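Local coordinates for serine protease inhibitor 2 (Anopheles gambiae, PDB 3PZF), which inhibits the clip-domain serine proteases CLIPB9, CLIPB10 and CLIPB4, thereby holding back phenoloxidase activation and melanization in mosquito hemolymph, at residues P202-G205 against K209-N212; N258-R263 against P373-I378; F222-S227 against Q366-N371. All coordinates share one frame; numbering follows the deposited sequence.

Contact 1 (P202-G205 against K209-N212); sequences PFYG and KPTN
The antiparallel hairpin of strands 200-203 and 211-227, at the outer end of serpin sheet C, closes here through Phe203 and Thr211. These two residues form a hydrogen-bonded pair: Phe203 N donates to Thr211 O at 2.8 Å, and Thr211 N returns the bond to Phe203 O at 2.9 Å. The two are not equivalent. The second donor lies in the plane of its carbonyl, whereas the first stands above its own, 52° out of it. Thr211 O also receives a CA-H contact from Pro202, whose CA lies 3.3 Å from that oxygen, so this carbonyl serves both Phe203 and the residue before it.

The side chains of the bonded pair point the same way. With chi1 at 50°, Thr211 OG1 sits between its own backbone N and carbonyl carbon, and from there it reaches the edge of the Phe203 ring, 3.8 Å from CD2. The ring itself leads off towards Pro395. Nearer the turn, the Pro210 ring is applied to one side of Tyr204, its CG 3.7 Å from Tyr204 CD1 in an oblique meeting. Where direct pairing stops, a water takes over: it donates to Lys209 O at 2.7 Å and accepts a weak bond from Gly205 N.

On this largely exposed edge, then, two main-chain bonds fix the register. Tyr204 and Pro210 supply the apolar side-chain contact, a hydroxyl lies at the Phe203 ring edge, and a single water, weakly held on the Gly205 side, bridges the chains beyond the last direct bond.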
loop_
_atom_site.group_PDB
_atom_site.type_symbol
_atom_site.label_atom_id
_atom_site.label_comp_id
_atom_site.label_asym_id
_atom_site.label_seq_id
_atom_site.Cartn_x
_atom_site.Cartn_y
_atom_site.Cartn_z
ATOM N N PRO A 202 13.089 25.194 -3.542
ATOM C CA PRO A 202 11.851 25.069 -4.330
ATOM C C PRO A 202 11.527 23.623 -4.717
ATOM O O PRO A 202 12.431 22.745 -4.789
ATOM C CB PRO A 202 12.161 25.866 -5.594
ATOM C CG PRO A 202 13.207 26.867 -5.147
ATOM C CD PRO A 202 14.058 26.091 -4.192
ATOM N N PHE A 203 10.239 23.379 -4.967
ATOM C CA PHE A 203 9.752 22.082 -5.473
ATOM C C PHE A 203 8.844 22.420 -6.645
ATOM O O PHE A 203 8.003 23.313 -6.534
ATOM C CB PHE A 203 8.954 21.318 -4.413
ATOM C CG PHE A 203 8.435 19.986 -4.893
ATOM C CD1 PHE A 203 9.228 18.847 -4.792
ATOM C CD2 PHE A 203 7.172 19.879 -5.479
ATOM C CE1 PHE A 203 8.777 17.606 -5.249
ATOM C CE2 PHE A 203 6.709 18.645 -5.935
ATOM C CZ PHE A 203 7.524 17.503 -5.821
ATOM N N TYR A 204 9.048 21.772 -7.785
ATOM C CA TYR A 204 8.344 22.172 -9.000
ATOM C C TYR A 204 7.188 21.252 -9.274
ATOM O O TYR A 204 7.334 20.243 -9.956
ATOM C CB TYR A 204 9.304 22.208 -10.174
ATOM C CG TYR A 204 10.397 23.202 -9.913
ATOM C CD1 TYR A 204 10.185 24.560 -10.168
ATOM C CD2 TYR A 204 11.598 22.821 -9.336
ATOM C CE1 TYR A 204 11.147 25.501 -9.900
ATOM C CE2 TYR A 204 12.600 23.782 -9.062
ATOM C CZ TYR A 204 12.347 25.125 -9.344
ATOM O OH TYR A 204 13.291 26.119 -9.096
ATOM N N GLY A 205 6.029 21.608 -8.745
ATOM C CA GLY A 205 4.857 20.759 -8.857
ATOM C C GLY A 205 4.313 20.697 -10.274
ATOM O O GLY A 205 4.656 21.534 -11.127
ATOM N N LYS A 209 2.427 27.364 -9.874
ATOM C CA LYS A 209 3.755 27.853 -9.527
ATOM C C LYS A 209 4.454 26.918 -8.536
ATOM O O LYS A 209 3.808 26.118 -7.855
ATOM C CB LYS A 209 3.638 29.261 -8.926
ATOM C CG LYS A 209 3.141 30.321 -9.909
ATOM C CD LYS A 209 4.288 31.097 -10.541
ATOM N N PRO A 210 5.789 27.015 -8.461
ATOM C CA PRO A 210 6.574 26.180 -7.545
ATOM C C PRO A 210 6.152 26.365 -6.095
ATOM O O PRO A 210 5.658 27.430 -5.722
ATOM C CB PRO A 210 7.997 26.709 -7.729
ATOM C CG PRO A 210 8.008 27.309 -9.097
ATOM C CD PRO A 210 6.643 27.884 -9.288
ATOM N N THR A 211 6.339 25.321 -5.303
ATOM C CA THR A 211 6.169 25.373 -3.861
ATOM C C THR A 211 7.574 25.268 -3.244
ATOM O O THR A 211 8.565 25.428 -3.949
ATOM C CB THR A 211 5.262 24.248 -3.388
ATOM O OG1 THR A 211 5.716 22.990 -3.931
ATOM C CG2 THR A 211 3.837 24.508 -3.856
ATOM N N ASN A 212 7.662 25.070 -1.936
ATOM C CA ASN A 212 8.950 24.841 -1.295
ATOM C C ASN A 212 8.899 23.559 -0.501
ATOM O O ASN A 212 7.827 23.142 -0.108
ATOM C CB ASN A 212 9.283 26.013 -0.357
ATOM C CG ASN A 212 9.514 27.295 -1.112
ATOM O OD1 ASN A 212 10.489 27.412 -1.838
ATOM N ND2 ASN A 212 8.611 28.262 -0.950
HETATM O O HOH W 1 4.193 23.427 -7.488
#

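Contact 2 (N258-R263 against P373-I378); sequences NQVLDR and PFIFFI
Ile375 reaches Leu261 and Val260 with the tip of its long branch, which spans the gap between strand 374-380 and helix 257-263. The backbones stay well apart, Ile375 and Leu261 CA atoms 8.7 Å from each other, and the side chains do all the touching. CB already points at the helix. There the chain forks: CG2 lies beside the carbonyl carbon, while CG1 is anti to it (chi1 -62°) and carries the chain onward. The second torsion is extended, and CD1 is thereby delivered to the helix surface. This methyl lies 3.6 Å from Leu261 CD2 and 3.9 Å from Leu261 CG, the two side chains meeting at a slant. Val260 CG1 gives CD1 a looser neighbour at 4.4 Å.

All three residues are buried, and no hydrogen bond crosses the contact. Val260 also packs on Ile249 and Pro251 of strand 244-251, which is itself backbone-bonded to Ile375, so the helix covers two adjacent strands of serpin sheet B. On the other face, Phe374 and Phe376 turn towards Phe288, so the strand lies between helix 257-263 and strand 277-295, where the latter enters sheet A.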
loop_
_atom_site.group_PDB
_atom_site.type_symbol
_atom_site.label_atom_id
_atom_site.label_comp_id
_atom_site.label_asym_id
_atom_site.label_seq_id
_atom_site.Cartn_x
_atom_site.Cartn_y
_atom_site.Cartn_z
ATOM N N ASN A 258 2.269 11.301 -14.812
ATOM C CA ASN A 258 1.231 10.622 -15.578
ATOM C C ASN A 258 1.807 9.904 -16.811
ATOM O O ASN A 258 1.443 8.765 -17.100
ATOM C CB ASN A 258 0.111 11.609 -15.966
ATOM C CG ASN A 258 -0.999 11.702 -14.896
ATOM O OD1 ASN A 258 -1.592 12.766 -14.693
ATOM N ND2 ASN A 258 -1.277 10.588 -14.213
ATOM N N GLN A 259 2.730 10.549 -17.523
ATOM C CA GLN A 259 3.346 9.909 -18.683
ATOM C C GLN A 259 4.159 8.681 -18.271
ATOM O O GLN A 259 4.088 7.650 -18.921
ATOM C CB GLN A 259 4.227 10.919 -19.460
ATOM C CG GLN A 259 3.397 12.110 -20.014
ATOM C CD GLN A 259 4.236 13.206 -20.671
ATOM O OE1 GLN A 259 5.316 13.543 -20.197
ATOM N NE2 GLN A 259 3.731 13.765 -21.765
ATOM N N VAL A 260 4.934 8.793 -17.196
ATOM C CA VAL A 260 5.720 7.667 -16.721
ATOM C C VAL A 260 4.769 6.530 -16.268
ATOM O O VAL A 260 4.977 5.353 -16.574
ATOM C CB VAL A 260 6.678 8.110 -15.591
ATOM C CG1 VAL A 260 7.367 6.898 -14.960
ATOM C CG2 VAL A 260 7.714 9.130 -16.126
ATOM N N LEU A 261 3.690 6.886 -15.577
ATOM C CA LEU A 261 2.701 5.878 -15.175
ATOM C C LEU A 261 2.174 5.033 -16.345
ATOM O O LEU A 261 2.116 3.809 -16.260
ATOM C CB LEU A 261 1.531 6.535 -14.448
ATOM C CG LEU A 261 1.833 6.880 -12.989
ATOM C CD1 LEU A 261 0.661 7.626 -12.400
ATOM C CD2 LEU A 261 2.124 5.622 -12.156
ATOM N N ASP A 262 1.803 5.683 -17.443
ATOM C CA ASP A 262 1.279 4.977 -18.610
ATOM C C ASP A 262 2.274 3.977 -19.189
ATOM O O ASP A 262 1.890 3.034 -19.881
ATOM C CB ASP A 262 0.882 5.978 -19.699
ATOM C CG ASP A 262 -0.324 6.818 -19.310
ATOM O OD1 ASP A 262 -1.166 6.324 -18.528
ATOM O OD2 ASP A 262 -0.430 7.971 -19.784
ATOM N N ARG A 263 3.552 4.193 -18.907
ATOM C CA ARG A 263 4.621 3.340 -19.420
ATOM C C ARG A 263 4.852 2.156 -18.511
ATOM O O ARG A 263 5.471 1.173 -18.914
ATOM C CB ARG A 263 5.943 4.124 -19.531
ATOM C CG ARG A 263 5.988 5.143 -20.673
ATOM C CD ARG A 263 5.968 4.448 -22.024
ATOM N NE ARG A 263 7.121 3.565 -22.201
ATOM C CZ ARG A 263 7.218 2.632 -23.144
ATOM N NH1 ARG A 263 6.222 2.448 -24.005
ATOM N NH2 ARG A 263 8.310 1.878 -23.222
ATOM N N PRO A 373 7.551 16.116 -8.994
ATOM C CA PRO A 373 6.760 14.970 -8.496
ATOM C C PRO A 373 7.360 13.608 -8.881
ATOM O O PRO A 373 8.031 13.470 -9.906
ATOM C CB PRO A 373 5.397 15.160 -9.180
ATOM C CG PRO A 373 5.249 16.670 -9.259
ATOM C CD PRO A 373 6.702 17.114 -9.665
ATOM N N PHE A 374 7.143 12.622 -8.023
ATOM C CA PHE A 374 7.716 11.297 -8.264
ATOM C C PHE A 374 6.857 10.239 -7.639
ATOM O O PHE A 374 5.964 10.546 -6.845
ATOM C CB PHE A 374 9.144 11.235 -7.695
ATOM C CG PHE A 374 9.247 11.554 -6.214
ATOM C CD1 PHE A 374 9.521 12.864 -5.785
ATOM C CD2 PHE A 374 9.122 10.555 -5.261
ATOM C CE1 PHE A 374 9.659 13.154 -4.454
ATOM C CE2 PHE A 374 9.255 10.835 -3.906
ATOM C CZ PHE A 374 9.510 12.166 -3.498
ATOM N N ILE A 375 7.128 8.989 -8.034
ATOM C CA ILE A 375 6.424 7.804 -7.532
ATOM C C ILE A 375 7.362 7.104 -6.580
ATOM O O ILE A 375 8.569 7.143 -6.777
ATOM C CB ILE A 375 6.116 6.883 -8.728
ATOM C CG1 ILE A 375 5.181 7.638 -9.692
ATOM C CG2 ILE A 375 5.533 5.484 -8.253
ATOM C CD1 ILE A 375 5.235 7.156 -11.167
ATOM N N PHE A 376 6.833 6.482 -5.529
ATOM C CA PHE A 376 7.655 5.646 -4.676
ATOM C C PHE A 376 6.881 4.381 -4.308
ATOM O O PHE A 376 5.642 4.337 -4.428
ATOM C CB PHE A 376 8.076 6.393 -3.411
ATOM C CG PHE A 376 6.923 6.777 -2.517
ATOM C CD1 PHE A 376 6.299 8.031 -2.641
ATOM C CD2 PHE A 376 6.471 5.904 -1.527
ATOM C CE1 PHE A 376 5.214 8.374 -1.822
ATOM C CE2 PHE A 376 5.390 6.254 -0.698
ATOM C CZ PHE A 376 4.768 7.493 -0.850
ATOM N N PHE A 377 7.610 3.348 -3.903
ATOM C CA PHE A 377 6.984 2.142 -3.366
ATOM C C PHE A 377 7.938 1.438 -2.409
ATOM O O PHE A 377 9.153 1.646 -2.465
ATOM C CB PHE A 377 6.431 1.194 -4.467
ATOM C CG PHE A 377 7.457 0.629 -5.415
ATOM C CD1 PHE A 377 7.805 1.303 -6.576
ATOM C CD2 PHE A 377 8.018 -0.632 -5.185
ATOM C CE1 PHE A 377 8.728 0.742 -7.476
ATOM C CE2 PHE A 377 8.955 -1.178 -6.091
ATOM C CZ PHE A 377 9.289 -0.479 -7.226
ATOM N N ILE A 378 7.377 0.683 -1.471
ATOM C CA ILE A 378 8.192 -0.104 -0.562
ATOM C C ILE A 378 7.908 -1.553 -0.875
ATOM O O ILE A 378 6.739 -1.941 -0.945
ATOM C CB ILE A 378 7.831 0.187 0.892
ATOM C CG1 ILE A 378 8.183 1.659 1.209
ATOM C CG2 ILE A 378 8.634 -0.757 1.831
ATOM C CD1 ILE A 378 7.792 2.057 2.598
#

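Contact 3 (F222-S227 against Q366-N371); sequences FYYDNS and QIFNAN
Tyr224 touches two side chains of strand 366-369, Gln366 and Phe368, with CE2 and CE1. The aliphatic part of Gln366 comes to one flank, its CB 3.8 Å from Tyr224 CE2. CG is equally near that carbon. The approach is oblique, the two side chains crossing at about a right angle. CB points toward the tyrosine, and chi1 of Gln366 (-56°, CG anti to the carbonyl carbon) sets CG beside CE2. On the other flank, Tyr224 CE1 and Phe368 CD1 are 4.2 Å apart, each near the plane of the other's ring, so the aromatics meet edge to edge and do not stack. Tyr224 reaches both because its CG is anti to the backbone N (chi1 165°), which carries the ring past the intervening strand 277-295 to strand 366-369.

The next shell holds the ring in place. Tyr224 OH is hydrogen-bonded to Gln233 NE2, and the same amide nitrogen is bonded to Ile367 O, so one side chain ties the phenol to the strand it packs on. Val281 of strand 277-295 touches Tyr224, while Phe368 continues inward onto Phe248 and Leu250.

Further out, strand 277-295 lies between the two segments, its Glu277 backbone-bonded to Tyr224 and its Glu280 to Gln366. On its other edge, segment 222-227 is bonded to strand 232-238, Tyr223 with Arg236 and Asp225 with Ile234. A strand that follows the reactive-centre loop and runs parallel to strand 277-295 is typical of serpin sheet C, and the contact lies where strand 211-227 leaves that sheet for sheet B.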
loop_
_atom_site.group_PDB
_atom_site.type_symbol
_atom_site.label_atom_id
_atom_site.label_comp_id
_atom_site.label_asym_id
_atom_site.label_seq_id
_atom_site.Cartn_x
_atom_site.Cartn_y
_atom_site.Cartn_z
ATOM N N PHE A 222 24.227 3.201 -4.394
ATOM C CA PHE A 222 22.847 2.707 -4.447
ATOM C C PHE A 222 22.539 2.099 -5.814
ATOM O O PHE A 222 23.041 2.548 -6.825
ATOM C CB PHE A 222 21.845 3.842 -4.232
ATOM C CG PHE A 222 22.071 4.636 -2.963
ATOM C CD1 PHE A 222 21.650 4.123 -1.729
ATOM C CD2 PHE A 222 22.668 5.891 -3.005
ATOM C CE1 PHE A 222 21.851 4.849 -0.548
ATOM C CE2 PHE A 222 22.881 6.616 -1.841
ATOM C CZ PHE A 222 22.461 6.102 -0.612
ATOM N N TYR A 223 21.658 1.113 -5.841
ATOM C CA TYR A 223 21.103 0.662 -7.113
ATOM C C TYR A 223 20.344 1.811 -7.754
ATOM O O TYR A 223 19.504 2.475 -7.113
ATOM C CB TYR A 223 20.206 -0.554 -6.931
ATOM C CG TYR A 223 20.980 -1.828 -6.697
ATOM C CD1 TYR A 223 21.263 -2.683 -7.753
ATOM C CD2 TYR A 223 21.431 -2.175 -5.430
ATOM C CE1 TYR A 223 21.971 -3.849 -7.556
ATOM C CE2 TYR A 223 22.143 -3.348 -5.220
ATOM C CZ TYR A 223 22.421 -4.168 -6.295
ATOM O OH TYR A 223 23.107 -5.338 -6.103
ATOM N N TYR A 224 20.622 2.012 -9.036
ATOM C CA TYR A 224 20.192 3.204 -9.742
ATOM C C TYR A 224 20.179 2.919 -11.239
ATOM O O TYR A 224 20.987 2.120 -11.753
ATOM C CB TYR A 224 21.179 4.338 -9.437
ATOM C CG TYR A 224 21.036 5.491 -10.386
ATOM C CD1 TYR A 224 20.069 6.465 -10.188
ATOM C CD2 TYR A 224 21.851 5.584 -11.510
ATOM C CE1 TYR A 224 19.923 7.503 -11.075
ATOM C CE2 TYR A 224 21.713 6.617 -12.404
ATOM C CZ TYR A 224 20.760 7.579 -12.177
ATOM O OH TYR A 224 20.623 8.597 -13.085
ATOM N N ASP A 225 19.268 3.557 -11.957
ATOM C CA ASP A 225 19.394 3.620 -13.413
ATOM C C ASP A 225 18.598 4.807 -13.922
ATOM O O ASP A 225 17.627 5.207 -13.294
ATOM C CB ASP A 225 18.899 2.310 -14.088
ATOM C CG ASP A 225 19.254 2.254 -15.588
ATOM O OD1 ASP A 225 20.364 2.678 -15.960
ATOM O OD2 ASP A 225 18.395 1.850 -16.394
ATOM N N ASN A 226 19.013 5.373 -15.048
ATOM C CA ASN A 226 18.170 6.314 -15.751
ATOM C C ASN A 226 17.495 5.536 -16.847
ATOM O O ASN A 226 18.129 5.138 -17.839
ATOM C CB ASN A 226 18.981 7.477 -16.324
ATOM C CG ASN A 226 18.108 8.610 -16.864
ATOM O OD1 ASN A 226 18.630 9.530 -17.510
ATOM N ND2 ASN A 226 16.816 8.567 -16.616
ATOM N N SER A 227 16.221 5.232 -16.636
ATOM C CA SER A 227 15.518 4.332 -17.546
ATOM C C SER A 227 15.094 5.027 -18.823
ATOM O O SER A 227 14.256 5.919 -18.804
ATOM C CB SER A 227 14.286 3.747 -16.866
ATOM O OG SER A 227 13.502 3.037 -17.823
ATOM N N GLN A 366 26.420 9.970 -10.200
ATOM C CA GLN A 366 25.181 10.234 -10.919
ATOM C C GLN A 366 24.355 11.125 -9.985
ATOM O O GLN A 366 24.502 11.025 -8.782
ATOM C CB GLN A 366 24.403 8.937 -11.172
ATOM C CG GLN A 366 25.231 7.874 -11.922
ATOM C CD GLN A 366 25.822 8.452 -13.194
ATOM O OE1 GLN A 366 27.047 8.649 -13.317
ATOM N NE2 GLN A 366 24.948 8.781 -14.135
ATOM N N ILE A 367 23.498 11.977 -10.523
ATOM C CA ILE A 367 22.738 12.918 -9.686
ATOM C C ILE A 367 21.267 12.601 -9.766
ATOM O O ILE A 367 20.709 12.595 -10.849
ATOM C CB ILE A 367 22.912 14.379 -10.159
ATOM C CG1 ILE A 367 24.384 14.783 -10.109
ATOM C CG2 ILE A 367 22.036 15.330 -9.316
ATOM C CD1 ILE A 367 24.978 14.698 -8.744
ATOM N N PHE A 368 20.635 12.367 -8.607
ATOM C CA PHE A 368 19.209 12.080 -8.528
ATOM C C PHE A 368 18.636 13.194 -7.649
ATOM O O PHE A 368 18.862 13.202 -6.452
ATOM C CB PHE A 368 18.988 10.736 -7.836
ATOM C CG PHE A 368 17.540 10.300 -7.748
ATOM C CD1 PHE A 368 17.004 9.468 -8.717
ATOM C CD2 PHE A 368 16.722 10.683 -6.674
ATOM C CE1 PHE A 368 15.672 9.019 -8.626
ATOM C CE2 PHE A 368 15.402 10.224 -6.595
ATOM C CZ PHE A 368 14.889 9.418 -7.588
ATOM N N ASN A 369 17.932 14.135 -8.253
ATOM C CA ASN A 369 17.487 15.322 -7.522
ATOM C C ASN A 369 15.991 15.447 -7.651
ATOM O O ASN A 369 15.491 15.988 -8.643
ATOM C CB ASN A 369 18.191 16.586 -8.053
ATOM C CG ASN A 369 17.756 17.867 -7.319
ATOM O OD1 ASN A 369 17.030 17.844 -6.307
ATOM N ND2 ASN A 369 18.196 19.006 -7.848
ATOM N N ALA A 370 15.275 14.900 -6.666
ATOM C CA ALA A 370 13.822 14.803 -6.733
ATOM C C ALA A 370 13.156 16.114 -6.283
ATOM O O ALA A 370 12.561 16.165 -5.218
ATOM C CB ALA A 370 13.321 13.633 -5.841
ATOM N N ASN A 371 13.282 17.163 -7.086
ATOM C CA ASN A 371 12.604 18.430 -6.777
ATOM C C ASN A 371 11.384 18.645 -7.686
ATOM O O ASN A 371 10.984 19.774 -7.955
ATOM C CB ASN A 371 13.593 19.588 -6.880
ATOM C CG ASN A 371 14.064 19.828 -8.305
ATOM O OD1 ASN A 371 13.835 19.010 -9.201
ATOM N ND2 ASN A 371 14.756 20.952 -8.514
#

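How the contacts relate
Contact 2 is wholly buried and purely apolar, contact 3 is buried but partly open at its glutamine, and contact 1 lies at the surface. Chemistry follows place: main-chain hydrogen bonds and a water at the hairpin, ring edges and methylenes between strands two apart, aliphatic carbons alone beneath the helix. Contacts 1 and 3 share strand 211-227, near its start and at its end. Contacts 2 and 3 use successive strands, 366-369 and 374-380. The connection between those strands also receives contact 1: Tyr204 N probably hydrogen-bonds to Asn371 O at 2.8 Å, and the Phe203 ring packs on Pro373.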